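Mevalonate diphosphate decarboxylase (PDB 3LTO) probably catalyses the ATP-dependent decarboxylation of mevalonate diphosphate to isopentenyl diphosphate, a step of isoprenoid lipid biosynthesis. Local coordinates at residues I181-A195 / P252-L264. Residues are numbered along the deposited sequence; the frame is centred on the assembly and turned at random.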
ATOM      1  N   ILE A 181      17.287  -4.184 -29.096  1.00 10.75           N
ATOM      2  CA  ILE A 181      18.204  -5.007 -29.861  1.00 10.54           C
ATOM      3  C   ILE A 181      17.724  -6.430 -29.641  1.00 13.09           C
ATOM      4  O   ILE A 181      17.860  -6.989 -28.553  1.00 12.40           O
ATOM      5  CB  ILE A 181      19.644  -4.859 -29.356  1.00  8.36           C
ATOM      6  CG1 ILE A 181      20.118  -3.425 -29.595  1.00  6.65           C
ATOM      7  CG2 ILE A 181      20.551  -5.865 -30.065  1.00  9.69           C
ATOM      8  CD1 ILE A 181      21.317  -3.026 -28.769  1.00  7.06           C
ATOM      9  N   VAL A 182      17.135  -7.002 -30.682  1.00 14.61           N
ATOM     10  CA  VAL A 182      16.592  -8.347 -30.610  1.00 16.20           C
ATOM     11  C   VAL A 182      17.655  -9.414 -30.762  1.00 18.04           C
ATOM     12  O   VAL A 182      18.262  -9.546 -31.818  1.00 18.70           O
ATOM     13  CB  VAL A 182      15.540  -8.564 -31.704  1.00 16.39           C
ATOM     14  CG1 VAL A 182      14.891  -9.931 -31.545  1.00 15.85           C
ATOM     15  CG2 VAL A 182      14.515  -7.450 -31.652  1.00 14.99           C
ATOM     16  N   ILE A 183      17.877 -10.173 -29.695  1.00 18.72           N
ATOM     17  CA  ILE A 183      18.844 -11.255 -29.713  1.00 20.12           C
ATOM     18  C   ILE A 183      18.041 -12.550 -29.658  1.00 22.58           C
ATOM     19  O   ILE A 183      17.368 -12.830 -28.666  1.00 22.96           O
ATOM     20  CB  ILE A 183      19.805 -11.149 -28.515  1.00 19.12           C
ATOM     21  CG1 ILE A 183      20.677  -9.900 -28.675  1.00 19.35           C
ATOM     22  CG2 ILE A 183      20.657 -12.396 -28.419  1.00 16.10           C
ATOM     23  CD1 ILE A 183      21.640  -9.662 -27.540  1.00 18.36           C
ATOM     24  N   SER A 184      18.096 -13.320 -30.742  1.00 24.59           N
ATOM     25  CA  SER A 184      17.354 -14.574 -30.852  1.00 27.58           C
ATOM     26  C   SER A 184      17.485 -15.510 -29.651  1.00 28.07           C
ATOM     27  O   SER A 184      18.570 -15.697 -29.100  1.00 27.93           O
ATOM     28  CB  SER A 184      17.771 -15.305 -32.128  1.00 29.23           C
ATOM     29  OG  SER A 184      17.529 -14.490 -33.266  1.00 34.21           O
ATOM     30  N   SER A 185      16.362 -16.099 -29.253  1.00 29.41           N
ATOM     31  CA  SER A 185      16.343 -17.007 -28.112  1.00 30.81           C
ATOM     32  C   SER A 185      17.009 -18.346 -28.396  1.00 31.89           C
ATOM     33  O   SER A 185      17.095 -18.790 -29.544  1.00 31.17           O
ATOM     34  CB  SER A 185      14.901 -17.273 -27.656  1.00 29.55           C
ATOM     35  OG  SER A 185      14.316 -16.126 -27.071  1.00 28.68           O
ATOM     36  N   GLN A 186      17.480 -18.980 -27.331  1.00 32.70           N
ATOM     37  CA  GLN A 186      18.102 -20.289 -27.425  1.00 33.56           C
ATOM     38  C   GLN A 186      16.983 -21.287 -27.148  1.00 34.49           C
ATOM     39  O   GLN A 186      16.019 -20.975 -26.443  1.00 34.45           O
ATOM     40  CB  GLN A 186      19.190 -20.432 -26.364  1.00 32.69           C
ATOM     41  CG  GLN A 186      20.265 -19.371 -26.442  1.00 33.74           C
ATOM     42  CD  GLN A 186      20.923 -19.117 -25.100  1.00 35.68           C
ATOM     43  OE1 GLN A 186      21.565 -20.002 -24.528  1.00 35.49           O
ATOM     44  NE2 GLN A 186      20.758 -17.900 -24.584  1.00 37.00           N
ATOM     45  N   GLU A 187      17.098 -22.480 -27.711  1.00 35.94           N
ATOM     46  CA  GLU A 187      16.095 -23.513 -27.492  1.00 37.06           C
ATOM     47  C   GLU A 187      15.990 -23.761 -25.984  1.00 36.35           C
ATOM     48  O   GLU A 187      16.950 -23.543 -25.246  1.00 35.20           O
ATOM     49  CB  GLU A 187      16.530 -24.786 -28.222  1.00 39.09           C
ATOM     50  CG  GLU A 187      15.522 -25.919 -28.230  1.00 42.82           C
ATOM     51  CD  GLU A 187      15.864 -26.970 -29.280  1.00 44.91           C
ATOM     52  OE1 GLU A 187      17.035 -27.417 -29.318  1.00 44.05           O
ATOM     53  OE2 GLU A 187      14.965 -27.347 -30.067  1.00 46.64           O
ATOM     54  N   LYS A 188      14.822 -24.193 -25.520  1.00 36.49           N
ATOM     55  CA  LYS A 188      14.637 -24.468 -24.096  1.00 37.35           C
ATOM     56  C   LYS A 188      14.842 -23.223 -23.218  1.00 35.59           C
ATOM     57  O   LYS A 188      15.375 -23.314 -22.112  1.00 37.08           O
ATOM     58  CB  LYS A 188      15.603 -25.586 -23.670  1.00 39.44           C
ATOM     59  CG  LYS A 188      15.621 -25.924 -22.179  1.00 43.88           C
ATOM     60  CD  LYS A 188      14.279 -26.434 -21.672  1.00 45.88           C
ATOM     61  CE  LYS A 188      14.372 -26.815 -20.197  1.00 46.96           C
ATOM     62  NZ  LYS A 188      14.848 -25.677 -19.350  1.00 47.02           N
ATOM     63  N   GLU A 189      14.403 -22.065 -23.705  1.00 32.75           N
ATOM     64  CA  GLU A 189      14.545 -20.818 -22.955  1.00 31.36           C
ATOM     65  C   GLU A 189      13.580 -20.690 -21.772  1.00 29.01           C
ATOM     66  O   GLU A 189      12.373 -20.874 -21.916  1.00 28.83           O
ATOM     67  CB  GLU A 189      14.368 -19.621 -23.888  1.00 31.52           C
ATOM     68  CG  GLU A 189      14.414 -18.281 -23.176  1.00 33.99           C
ATOM     69  CD  GLU A 189      14.927 -17.168 -24.063  1.00 34.73           C
ATOM     70  OE1 GLU A 189      16.146 -17.152 -24.369  1.00 35.38           O
ATOM     71  OE2 GLU A 189      14.109 -16.313 -24.456  1.00 35.33           O
ATOM     72  N   ILE A 190      14.125 -20.355 -20.606  1.00 27.60           N
ATOM     73  CA  ILE A 190      13.343 -20.207 -19.382  1.00 24.89           C
ATOM     74  C   ILE A 190      12.428 -18.982 -19.404  1.00 24.83           C
ATOM     75  O   ILE A 190      12.892 -17.856 -19.572  1.00 24.44           O
ATOM     76  CB  ILE A 190      14.257 -20.059 -18.152  1.00 24.50           C
ATOM     77  CG1 ILE A 190      15.373 -21.106 -18.184  1.00 23.07           C
ATOM     78  CG2 ILE A 190      13.424 -20.173 -16.878  1.00 22.47           C
ATOM     79  CD1 ILE A 190      14.917 -22.517 -18.003  1.00 23.58           C
ATOM     80  N   PRO A 191      11.112 -19.189 -19.225  1.00 23.63           N
ATOM     81  CA  PRO A 191      10.149 -18.082 -19.223  1.00 22.62           C
ATOM     82  C   PRO A 191      10.381 -17.115 -18.061  1.00 21.09           C
ATOM     83  O   PRO A 191      10.857 -17.505 -16.993  1.00 19.88           O
ATOM     84  CB  PRO A 191       8.801 -18.794 -19.107  1.00 23.45           C
ATOM     85  CG  PRO A 191       9.052 -20.096 -19.783  1.00 23.58           C
ATOM     86  CD  PRO A 191      10.409 -20.484 -19.245  1.00 24.07           C
ATOM     87  N   SER A 192      10.039 -15.855 -18.288  1.00 18.73           N
ATOM     88  CA  SER A 192      10.192 -14.810 -17.288  1.00 19.88           C
ATOM     89  C   SER A 192       9.627 -15.255 -15.940  1.00 20.77           C
ATOM     90  O   SER A 192      10.276 -15.121 -14.904  1.00 20.19           O
ATOM     91  CB  SER A 192       9.477 -13.545 -17.763  1.00 17.95           C
ATOM     92  OG  SER A 192       9.602 -12.507 -16.816  1.00 21.36           O
ATOM     93  N   ARG A 193       8.411 -15.787 -15.982  1.00 21.26           N
ATOM     94  CA  ARG A 193       7.701 -16.278 -14.806  1.00 21.29           C
ATOM     95  C   ARG A 193       8.520 -17.309 -14.019  1.00 19.19           C
ATOM     96  O   ARG A 193       8.663 -17.206 -12.803  1.00 17.47           O
ATOM     97  CB  ARG A 193       6.368 -16.890 -15.265  1.00 24.47           C
ATOM     98  CG  ARG A 193       5.568 -17.626 -14.207  1.00 28.44           C
ATOM     99  CD  ARG A 193       4.900 -16.675 -13.244  1.00 31.46           C
ATOM    100  NE  ARG A 193       4.178 -15.612 -13.936  1.00 32.38           N
ATOM    101  CZ  ARG A 193       3.370 -14.752 -13.329  1.00 32.34           C
ATOM    102  NH1 ARG A 193       3.174 -14.841 -12.018  1.00 29.78           N
ATOM    103  NH2 ARG A 193       2.775 -13.792 -14.023  1.00 32.75           N
ATOM    104  N   VAL A 194       9.050 -18.305 -14.720  1.00 19.23           N
ATOM    105  CA  VAL A 194       9.846 -19.352 -14.095  1.00 17.92           C
ATOM    106  C   VAL A 194      11.188 -18.839 -13.581  1.00 17.35           C
ATOM    107  O   VAL A 194      11.645 -19.245 -12.512  1.00 16.21           O
ATOM    108  CB  VAL A 194      10.093 -20.524 -15.078  1.00 18.85           C
ATOM    109  CG1 VAL A 194      11.117 -21.497 -14.494  1.00 21.12           C
ATOM    110  CG2 VAL A 194       8.786 -21.257 -15.346  1.00 18.22           C
ATOM    111  N   ALA A 195      11.818 -17.945 -14.341  1.00 17.94           N
ATOM    112  CA  ALA A 195      13.108 -17.384 -13.945  1.00 16.76           C
ATOM    113  C   ALA A 195      12.975 -16.705 -12.587  1.00 16.38           C
ATOM    114  O   ALA A 195      13.871 -16.781 -11.747  1.00 15.60           O
ATOM    115  CB  ALA A 195      13.587 -16.373 -14.992  1.00 16.17           C
ATOM    116  N   PRO A 252      22.465 -22.892 -12.794  1.00 17.21           N
ATOM    117  CA  PRO A 252      22.808 -21.706 -13.586  1.00 15.32           C
ATOM    118  C   PRO A 252      22.280 -21.669 -15.019  1.00 13.92           C
ATOM    119  O   PRO A 252      22.397 -22.638 -15.766  1.00 13.48           O
ATOM    120  CB  PRO A 252      24.334 -21.702 -13.546  1.00 16.69           C
ATOM    121  CG  PRO A 252      24.621 -22.245 -12.179  1.00 15.51           C
ATOM    122  CD  PRO A 252      23.649 -23.399 -12.073  1.00 15.58           C
ATOM    123  N   PHE A 253      21.681 -20.541 -15.387  1.00 11.42           N
ATOM    124  CA  PHE A 253      21.180 -20.342 -16.741  1.00 10.04           C
ATOM    125  C   PHE A 253      21.409 -18.877 -17.064  1.00  9.20           C
ATOM    126  O   PHE A 253      21.588 -18.057 -16.163  1.00  9.32           O
ATOM    127  CB  PHE A 253      19.693 -20.711 -16.875  1.00  8.71           C
ATOM    128  CG  PHE A 253      18.769 -19.885 -16.026  1.00  9.86           C
ATOM    129  CD1 PHE A 253      18.624 -20.146 -14.663  1.00  9.60           C
ATOM    130  CD2 PHE A 253      18.017 -18.861 -16.594  1.00  8.50           C
ATOM    131  CE1 PHE A 253      17.738 -19.394 -13.877  1.00  9.23           C
ATOM    132  CE2 PHE A 253      17.129 -18.103 -15.815  1.00  9.31           C
ATOM    133  CZ  PHE A 253      16.993 -18.374 -14.454  1.00  7.79           C
ATOM    134  N   SER A 254      21.426 -18.536 -18.343  1.00 10.07           N
ATOM    135  CA  SER A 254      21.672 -17.154 -18.705  1.00  9.28           C
ATOM    136  C   SER A 254      21.049 -16.764 -20.033  1.00  9.71           C
ATOM    137  O   SER A 254      21.087 -17.535 -20.991  1.00 10.96           O
ATOM    138  CB  SER A 254      23.182 -16.909 -18.755  1.00 10.79           C
ATOM    139  OG  SER A 254      23.481 -15.606 -19.217  1.00 10.21           O
ATOM    140  N   TYR A 255      20.466 -15.566 -20.076  1.00  7.07           N
ATOM    141  CA  TYR A 255      19.866 -15.045 -21.299  1.00  7.70           C
ATOM    142  C   TYR A 255      20.963 -14.301 -22.031  1.00  7.49           C
ATOM    143  O   TYR A 255      20.929 -14.150 -23.252  1.00  7.90           O
ATOM    144  CB  TYR A 255      18.737 -14.067 -20.980  1.00  9.08           C
ATOM    145  CG  TYR A 255      17.600 -14.695 -20.221  1.00 10.24           C
ATOM    146  CD1 TYR A 255      16.729 -15.588 -20.847  1.00  9.70           C
ATOM    147  CD2 TYR A 255      17.397 -14.402 -18.876  1.00  7.59           C
ATOM    148  CE1 TYR A 255      15.683 -16.170 -20.150  1.00 12.36           C
ATOM    149  CE2 TYR A 255      16.356 -14.978 -18.168  1.00 12.13           C
ATOM    150  CZ  TYR A 255      15.503 -15.860 -18.811  1.00 11.44           C
ATOM    151  OH  TYR A 255      14.477 -16.423 -18.111  1.00 13.63           O
ATOM    152  N   ILE A 256      21.936 -13.827 -21.262  1.00  7.16           N
ATOM    153  CA  ILE A 256      23.058 -13.100 -21.823  1.00  7.49           C
ATOM    154  C   ILE A 256      24.024 -14.123 -22.409  1.00  7.71           C
ATOM    155  O   ILE A 256      24.258 -15.172 -21.822  1.00  7.46           O
ATOM    156  CB  ILE A 256      23.774 -12.264 -20.734  1.00  7.84           C
ATOM    157  CG1 ILE A 256      22.883 -11.089 -20.316  1.00  7.52           C
ATOM    158  CG2 ILE A 256      25.149 -11.783 -21.239  1.00  7.04           C
ATOM    159  CD1 ILE A 256      23.331 -10.406 -19.025  1.00  5.96           C
ATOM    160  N   THR A 257      24.553 -13.825 -23.586  1.00  8.02           N
ATOM    161  CA  THR A 257      25.506 -14.710 -24.238  1.00  8.99           C
ATOM    162  C   THR A 257      26.667 -13.857 -24.701  1.00  8.47           C
ATOM    163  O   THR A 257      26.670 -12.642 -24.496  1.00  7.19           O
ATOM    164  CB  THR A 257      24.919 -15.374 -25.493  1.00 10.31           C
ATOM    165  OG1 THR A 257      24.743 -14.373 -26.507  1.00  9.52           O
ATOM    166  CG2 THR A 257      23.584 -16.044 -25.182  1.00  9.24           C
ATOM    167  N   ASP A 258      27.642 -14.495 -25.343  1.00  8.77           N
ATOM    168  CA  ASP A 258      28.799 -13.785 -25.861  1.00  9.79           C
ATOM    169  C   ASP A 258      28.323 -12.744 -26.868  1.00 10.01           C
ATOM    170  O   ASP A 258      28.904 -11.668 -26.991  1.00 10.66           O
ATOM    171  CB  ASP A 258      29.778 -14.769 -26.518  1.00 11.90           C
ATOM    172  CG  ASP A 258      29.139 -15.581 -27.631  1.00 14.12           C
ATOM    173  OD1 ASP A 258      27.959 -15.970 -27.494  1.00 14.65           O
ATOM    174  OD2 ASP A 258      29.827 -15.841 -28.642  1.00 17.91           O
ATOM    175  N   ASN A 259      27.246 -13.057 -27.579  1.00 10.94           N
ATOM    176  CA  ASN A 259      26.721 -12.112 -28.553  1.00  9.75           C
ATOM    177  C   ASN A 259      26.229 -10.863 -27.814  1.00  9.70           C
ATOM    178  O   ASN A 259      26.516  -9.730 -28.213  1.00  9.37           O
ATOM    179  CB  ASN A 259      25.595 -12.760 -29.355  1.00 10.56           C
ATOM    180  CG  ASN A 259      25.124 -11.889 -30.501  1.00 15.24           C
ATOM    181  OD1 ASN A 259      25.914 -11.182 -31.117  1.00 18.73           O
ATOM    182  ND2 ASN A 259      23.834 -11.947 -30.801  1.00 19.01           N
ATOM    183  N   THR A 260      25.509 -11.076 -26.720  1.00  8.42           N
ATOM    184  CA  THR A 260      24.991  -9.980 -25.913  1.00  8.13           C
ATOM    185  C   THR A 260      26.137  -9.147 -25.356  1.00  8.51           C
ATOM    186  O   THR A 260      26.115  -7.917 -25.421  1.00  9.98           O
ATOM    187  CB  THR A 260      24.174 -10.507 -24.721  1.00  8.27           C
ATOM    188  OG1 THR A 260      23.360 -11.608 -25.149  1.00  4.73           O
ATOM    189  CG2 THR A 260      23.280  -9.401 -24.154  1.00  7.37           C
ATOM    190  N   LEU A 261      27.140  -9.824 -24.808  1.00  8.00           N
ATOM    191  CA  LEU A 261      28.289  -9.141 -24.224  1.00  8.03           C
ATOM    192  C   LEU A 261      29.024  -8.262 -25.232  1.00  8.12           C
ATOM    193  O   LEU A 261      29.528  -7.194 -24.888  1.00  7.71           O
ATOM    194  CB  LEU A 261      29.251 -10.168 -23.609  1.00  9.35           C
ATOM    195  CG  LEU A 261      28.673 -10.985 -22.445  1.00  8.51           C
ATOM    196  CD1 LEU A 261      29.648 -12.069 -22.035  1.00  6.44           C
ATOM    197  CD2 LEU A 261      28.371 -10.054 -21.257  1.00  8.80           C
ATOM    198  N   HIS A 262      29.075  -8.703 -26.480  1.00  8.21           N
ATOM    199  CA  HIS A 262      29.743  -7.928 -27.509  1.00 11.02           C
ATOM    200  C   HIS A 262      29.070  -6.572 -27.637  1.00 10.88           C
ATOM    201  O   HIS A 262      29.734  -5.542 -27.582  1.00 12.22           O
ATOM    202  CB  HIS A 262      29.696  -8.664 -28.857  1.00 12.21           C
ATOM    203  CG  HIS A 262      30.440  -9.965 -28.855  1.00 14.13           C
ATOM    204  ND1 HIS A 262      30.163 -10.985 -29.740  1.00 14.35           N
ATOM    205  CD2 HIS A 262      31.455 -10.408 -28.074  1.00 13.40           C
ATOM    206  CE1 HIS A 262      30.975 -12.001 -29.504  1.00 12.36           C
ATOM    207  NE2 HIS A 262      31.768 -11.676 -28.498  1.00 12.19           N
ATOM    208  N   ILE A 263      27.747  -6.566 -27.766  1.00 10.42           N
ATOM    209  CA  ILE A 263      27.038  -5.306 -27.930  1.00  8.92           C
ATOM    210  C   ILE A 263      27.000  -4.466 -26.650  1.00  8.31           C
ATOM    211  O   ILE A 263      27.013  -3.241 -26.711  1.00  6.88           O
ATOM    212  CB  ILE A 263      25.606  -5.544 -28.497  1.00  9.63           C
ATOM    213  CG1 ILE A 263      24.979  -4.206 -28.892  1.00 10.67           C
ATOM    214  CG2 ILE A 263      24.734  -6.270 -27.480  1.00 10.02           C
ATOM    215  CD1 ILE A 263      25.857  -3.372 -29.838  1.00 10.66           C
ATOM    216  N   LEU A 264      26.966  -5.114 -25.489  1.00  8.86           N
ATOM    217  CA  LEU A 264      26.974  -4.360 -24.235  1.00  8.45           C
ATOM    218  C   LEU A 264      28.331  -3.660 -24.116  1.00  9.77           C
ATOM    219  O   LEU A 264      28.406  -2.495 -23.744  1.00  9.02           O
ATOM    220  CB  LEU A 264      26.753  -5.285 -23.030  1.00  8.05           C
ATOM    221  CG  LEU A 264      25.358  -5.899 -22.905  1.00  8.09           C
ATOM    222  CD1 LEU A 264      25.268  -6.731 -21.638  1.00  7.18           C
ATOM    223  CD2 LEU A 264      24.322  -4.784 -22.887  1.00  8.74           C
TER
HETATM  224  O   HOH W   1      23.214 -20.086 -21.717  1.00 28.13           O
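The phenol of Y255 reaches the loop ahead of helix 192-198 and donates from OH to I190 O at 2.6 Å, the one direct hydrogen bond between 181-195 and 252-264. OH approaches 43° out of the carbonyl plane, while I190 O lies in the plane of the ring, at its edge. Near that edge sits A195 CB, 3.2 Å from Y255 OH, and the E189 carboxylate stands almost perpendicular to the ring (84°), with E189 OE1 3.9 Å from Y255 CD1. S185 OG donates to the other oxygen, OE2. Alongside, F253 turns its ring to I190 and A195: CD2 meets I190 CG1 at 3.8 Å, and A195 CB lies at the ring edge. F246 of helix 228-247 meets both rings, that of Y255 edge-to-face.

At the other end, I183 has CG1 anti to its carbonyl carbon (chi1 -67°) and an extended chain, which carries CD1 onto T260, 3.5 Å from OG1. That hydroxyl accepts from T257 N in the capping box opening helix 258-274. I181 CD1 rests on I263 CG1 one turn later.

Mainly apolar contacts of I181 and I183 thus meet this helix in the C-terminal domain, while one short phenol-carbonyl bond ties down the connecting loop.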